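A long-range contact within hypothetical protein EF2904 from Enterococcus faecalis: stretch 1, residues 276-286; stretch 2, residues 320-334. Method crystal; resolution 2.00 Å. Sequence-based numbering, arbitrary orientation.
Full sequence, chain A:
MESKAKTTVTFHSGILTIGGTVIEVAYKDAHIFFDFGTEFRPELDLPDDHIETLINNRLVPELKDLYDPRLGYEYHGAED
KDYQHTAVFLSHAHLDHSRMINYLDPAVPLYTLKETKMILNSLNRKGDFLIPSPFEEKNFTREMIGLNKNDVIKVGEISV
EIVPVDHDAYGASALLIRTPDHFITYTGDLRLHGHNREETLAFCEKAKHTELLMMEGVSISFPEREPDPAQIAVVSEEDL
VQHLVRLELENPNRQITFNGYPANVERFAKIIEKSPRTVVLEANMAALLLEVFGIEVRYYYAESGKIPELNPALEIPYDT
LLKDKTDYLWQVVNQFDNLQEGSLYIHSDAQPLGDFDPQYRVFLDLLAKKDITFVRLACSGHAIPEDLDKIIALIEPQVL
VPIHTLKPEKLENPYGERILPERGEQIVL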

# COMPACT_ATOMS: atom_id res chain seq x y z
N PRO A 276 19.21 -1.68 19.77
CA PRO A 276 20.04 -2.11 20.91
C PRO A 276 19.23 -2.88 21.95
O PRO A 276 19.74 -3.88 22.49
N ARG A 277 17.99 -2.44 22.22
CA ARG A 277 17.10 -3.15 23.15
C ARG A 277 16.39 -4.28 22.42
O ARG A 277 16.07 -4.15 21.24
N THR A 278 16.13 -5.37 23.14
CA THR A 278 15.30 -6.46 22.65
C THR A 278 13.94 -5.93 22.22
O THR A 278 13.24 -5.30 23.00
N VAL A 279 13.56 -6.23 20.99
CA VAL A 279 12.27 -5.81 20.44
C VAL A 279 11.18 -6.81 20.80
O VAL A 279 11.42 -8.02 20.73
N VAL A 280 10.00 -6.28 21.15
CA VAL A 280 8.81 -7.11 21.41
C VAL A 280 7.65 -6.55 20.58
O VAL A 280 7.30 -5.38 20.69
N LEU A 281 7.06 -7.38 19.75
CA LEU A 281 5.97 -6.92 18.88
C LEU A 281 4.61 -7.46 19.36
O LEU A 281 4.54 -8.46 20.08
N GLU A 282 3.53 -6.80 18.94
CA GLU A 282 2.20 -7.34 19.13
C GLU A 282 2.17 -8.66 18.35
O GLU A 282 2.83 -8.78 17.34
N ALA A 283 1.40 -9.64 18.83
CA ALA A 283 1.46 -11.02 18.30
C ALA A 283 1.20 -11.18 16.80
O ALA A 283 1.89 -11.97 16.13
N ASN A 284 0.21 -10.46 16.28
CA ASN A 284 -0.17 -10.58 14.86
C ASN A 284 0.92 -10.03 13.97
O ASN A 284 1.15 -10.54 12.89
N MET A 285 1.61 -8.99 14.45
CA MET A 285 2.76 -8.46 13.74
C MET A 285 3.94 -9.46 13.74
O MET A 285 4.61 -9.65 12.71
N ALA A 286 4.19 -10.07 14.89
CA ALA A 286 5.19 -11.13 14.99
C ALA A 286 4.86 -12.27 14.05
O ALA A 286 5.74 -12.81 13.38
N THR A 320 4.51 -7.35 32.22
CA THR A 320 5.96 -7.16 32.26
C THR A 320 6.43 -5.99 31.37
O THR A 320 7.28 -5.20 31.77
N LEU A 321 5.86 -5.88 30.18
CA LEU A 321 6.22 -4.79 29.28
C LEU A 321 5.94 -3.43 29.90
O LEU A 321 6.74 -2.49 29.77
N LEU A 322 4.79 -3.33 30.58
CA LEU A 322 4.37 -2.07 31.16
C LEU A 322 5.35 -1.57 32.22
O LEU A 322 5.50 -0.37 32.40
N LYS A 323 6.05 -2.49 32.89
CA LYS A 323 7.00 -2.14 33.95
C LYS A 323 8.40 -1.79 33.43
O LYS A 323 9.22 -1.26 34.17
N ASP A 324 8.67 -2.08 32.16
CA ASP A 324 10.03 -1.97 31.65
C ASP A 324 10.53 -0.53 31.44
O ASP A 324 9.79 0.34 31.00
N LYS A 325 11.81 -0.31 31.75
CA LYS A 325 12.47 0.96 31.53
C LYS A 325 13.83 0.80 30.86
O LYS A 325 14.47 1.79 30.49
N THR A 326 14.29 -0.43 30.69
CA THR A 326 15.66 -0.63 30.22
C THR A 326 15.85 -1.67 29.13
O THR A 326 16.78 -1.55 28.32
N ASP A 327 15.00 -2.70 29.11
CA ASP A 327 15.28 -3.93 28.36
C ASP A 327 14.60 -4.01 27.02
O ASP A 327 15.14 -4.62 26.09
N TYR A 328 13.40 -3.43 26.90
CA TYR A 328 12.64 -3.60 25.67
C TYR A 328 12.34 -2.32 24.91
O TYR A 328 12.12 -1.26 25.51
N LEU A 329 12.29 -2.47 23.59
CA LEU A 329 11.58 -1.54 22.75
C LEU A 329 10.36 -2.34 22.31
O LEU A 329 10.51 -3.37 21.66
N TRP A 330 9.16 -1.90 22.68
CA TRP A 330 7.97 -2.68 22.32
C TRP A 330 6.89 -1.94 21.54
O TRP A 330 6.77 -0.72 21.62
N GLN A 331 6.12 -2.69 20.77
CA GLN A 331 5.14 -2.10 19.89
C GLN A 331 3.85 -1.86 20.67
O GLN A 331 3.18 -2.82 21.09
N VAL A 332 3.48 -0.60 20.87
CA VAL A 332 2.20 -0.31 21.56
C VAL A 332 1.13 -0.01 20.52
O VAL A 332 1.36 0.79 19.60
N VAL A 333 -0.04 -0.66 20.65
CA VAL A 333 -1.11 -0.55 19.65
C VAL A 333 -2.45 -0.01 20.19
O VAL A 333 -3.35 0.36 19.42
N ASN A 334 -2.59 -0.02 21.52
CA ASN A 334 -3.75 0.48 22.23
C ASN A 334 -3.46 0.59 23.73
O ASN A 334 -2.32 0.44 24.14

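Two parallel strands, 278-282 and 328-331, set the frame: L329 N donates to T278 O (3.0 Å), V280 N to L329 O (3.0 Å) and Q331 N to V280 O (2.9 Å). This pairing distributes the side chains between two faces, T278, V280, Y328 and W330 on one, V279 and L329 on the other.

Apolar packing gathers around V280 on the first face. With chi1 t, its CG2 reaches Y328 CD1 at 3.4 Å and L321 CD1 at 4.0 Å, so one methyl joins the strand to the preceding helix. L321 makes this contact from an off-well chi1 of -104°. Y328 (m) also lays CD1 3.8 Å from T278 CB. W330 (p) meets its neighbour near the backbone, CB to V280 CB at 3.9 Å, while its indole leads away. The reverse face is sparser: V279 (t) and L329 (t, p) approach through CG2 and CD2 at 4.3 Å.

Before the strand, R277 points toward stretch 2 and extends (m, t, t) along its loop. NH1 donates to Y328 O (3.1 Å), which lies at the guanidinium edge, and makes a long salt bridge with D324 OD2, 3.8 Å away; T326 O and D327 N lie over one face. D324 (t) in turn organises that loop: its OD1 accepts from D327 N (2.8 Å) and T326 N (3.1 Å), its OD2 from Y328 N (2.9 Å).

At the other end a side chain continues the backbone ladder. Q331, extended (t, t) and directed toward stretch 1, takes E282 N onto OE1 at 2.9 Å; the same oxygen sits 3.5 Å from both L281 CB and M285 CB. E282 (t, m) caps the following helix, OE1 accepting from M285 N and OE2 from N284 N, each at 3.1 Å. A water weakly bridges E282 OE1 (3.3 Å) and Q331 NE2 (3.1 Å).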

# COMPACT_ATOMS: atom_id res chain seq x y z
CB PRO A 276 20.54 -0.79 21.50
CG PRO A 276 20.43 0.21 20.40
CD PRO A 276 19.23 -0.22 19.61
CB ARG A 277 16.01 -2.23 23.71
CG ARG A 277 16.48 -1.15 24.65
CD ARG A 277 15.28 -0.36 25.11
NE ARG A 277 15.64 0.82 25.88
CZ ARG A 277 14.85 1.39 26.79
NH1 ARG A 277 13.64 0.90 27.04
NH2 ARG A 277 15.28 2.45 27.44
CB THR A 278 15.04 -7.51 23.75
OG1 THR A 278 16.29 -8.04 24.20
CG2 THR A 278 14.17 -8.64 23.22
CB VAL A 279 12.35 -5.67 18.90
CG1 VAL A 279 11.01 -5.23 18.33
CG2 VAL A 279 13.43 -4.65 18.54
CB VAL A 280 8.44 -7.14 22.93
CG1 VAL A 280 7.36 -8.16 23.21
CG2 VAL A 280 9.66 -7.46 23.77
CB LEU A 281 6.22 -7.33 17.42
CG LEU A 281 7.47 -6.83 16.65
CD1 LEU A 281 7.53 -7.26 15.17
CD2 LEU A 281 7.61 -5.31 16.73
CB GLU A 282 1.15 -6.34 18.62
CG GLU A 282 -0.29 -6.81 18.79
CD GLU A 282 -0.76 -7.61 17.59
OE1 GLU A 282 -0.17 -7.43 16.52
OE2 GLU A 282 -1.69 -8.44 17.71
CB ALA A 283 0.59 -11.98 19.12
CB ASN A 284 -1.52 -9.89 14.57
CG ASN A 284 -2.71 -10.62 15.21
OD1 ASN A 284 -3.16 -11.64 14.71
ND2 ASN A 284 -3.21 -10.10 16.31
CB MET A 285 3.20 -7.09 14.28
CG MET A 285 4.20 -6.36 13.37
SD MET A 285 3.49 -5.86 11.75
CE MET A 285 4.79 -6.46 10.68
CB ALA A 286 5.29 -11.64 16.44
CB THR A 320 6.70 -8.47 31.86
OG1 THR A 320 6.23 -9.53 32.69
CG2 THR A 320 8.22 -8.35 32.03
CB LEU A 321 5.44 -4.92 27.98
CG LEU A 321 6.08 -5.42 26.68
CD1 LEU A 321 7.44 -6.17 26.80
CD2 LEU A 321 5.05 -6.16 25.84
CB LEU A 322 2.96 -2.17 31.74
CG LEU A 322 1.79 -2.30 30.77
CD1 LEU A 322 0.51 -2.38 31.59
CD2 LEU A 322 1.75 -1.09 29.79
CB LYS A 323 7.12 -3.29 34.97
CG LYS A 323 5.81 -3.60 35.72
CD LYS A 323 6.00 -4.81 36.63
CE LYS A 323 4.68 -5.46 37.03
NZ LYS A 323 4.89 -6.89 37.48
CB ASP A 324 10.23 -2.79 30.37
CG ASP A 324 11.61 -2.59 29.79
OD1 ASP A 324 12.59 -3.05 30.41
OD2 ASP A 324 11.73 -1.93 28.73
CB LYS A 325 12.64 1.72 32.85
CG LYS A 325 11.34 2.19 33.46
CD LYS A 325 11.56 3.19 34.60
CE LYS A 325 11.88 4.58 34.08
NZ LYS A 325 11.82 5.60 35.17
CB THR A 326 16.61 -1.01 31.38
OG1 THR A 326 16.14 -2.22 31.99
CG2 THR A 326 16.66 0.11 32.42
CB ASP A 327 14.90 -5.18 29.16
CG ASP A 327 15.84 -5.44 30.34
OD1 ASP A 327 16.64 -4.58 30.73
OD2 ASP A 327 15.75 -6.54 30.89
CB TYR A 328 11.32 -4.33 25.95
CG TYR A 328 11.53 -5.63 26.67
CD1 TYR A 328 12.10 -6.72 26.01
CD2 TYR A 328 11.14 -5.77 28.00
CE1 TYR A 328 12.31 -7.93 26.67
CE2 TYR A 328 11.33 -6.98 28.68
CZ TYR A 328 11.91 -8.04 28.01
OH TYR A 328 12.09 -9.22 28.65
CB LEU A 329 12.44 -1.14 21.54
CG LEU A 329 11.66 -0.40 20.43
CD1 LEU A 329 11.35 1.06 20.80
CD2 LEU A 329 12.35 -0.48 19.07
CB TRP A 330 7.37 -3.40 23.53
CG TRP A 330 6.90 -2.54 24.72
CD1 TRP A 330 7.68 -2.03 25.72
CD2 TRP A 330 5.54 -2.19 25.04
NE1 TRP A 330 6.89 -1.35 26.64
CE2 TRP A 330 5.58 -1.43 26.25
CE3 TRP A 330 4.30 -2.41 24.42
CZ2 TRP A 330 4.41 -0.91 26.85
CZ3 TRP A 330 3.12 -1.87 25.03
CH2 TRP A 330 3.19 -1.15 26.23
CB GLN A 331 4.89 -3.03 18.69
CG GLN A 331 3.73 -2.62 17.75
CD GLN A 331 3.41 -3.67 16.69
OE1 GLN A 331 3.79 -4.83 16.84
NE2 GLN A 331 2.69 -3.27 15.62
CB VAL A 332 2.33 0.84 22.60
CG1 VAL A 332 2.88 2.11 21.94
CG2 VAL A 332 1.00 1.12 23.31
CB VAL A 333 -1.34 -1.90 18.93
CG1 VAL A 333 -0.07 -2.33 18.19
CG2 VAL A 333 -1.80 -3.01 19.93
CB ASN A 334 -4.99 -0.40 21.98
CG ASN A 334 -4.83 -1.83 22.51
OD1 ASN A 334 -3.82 -2.17 23.14
ND2 ASN A 334 -5.82 -2.67 22.25
O HOH W 1 0.33 -4.85 14.46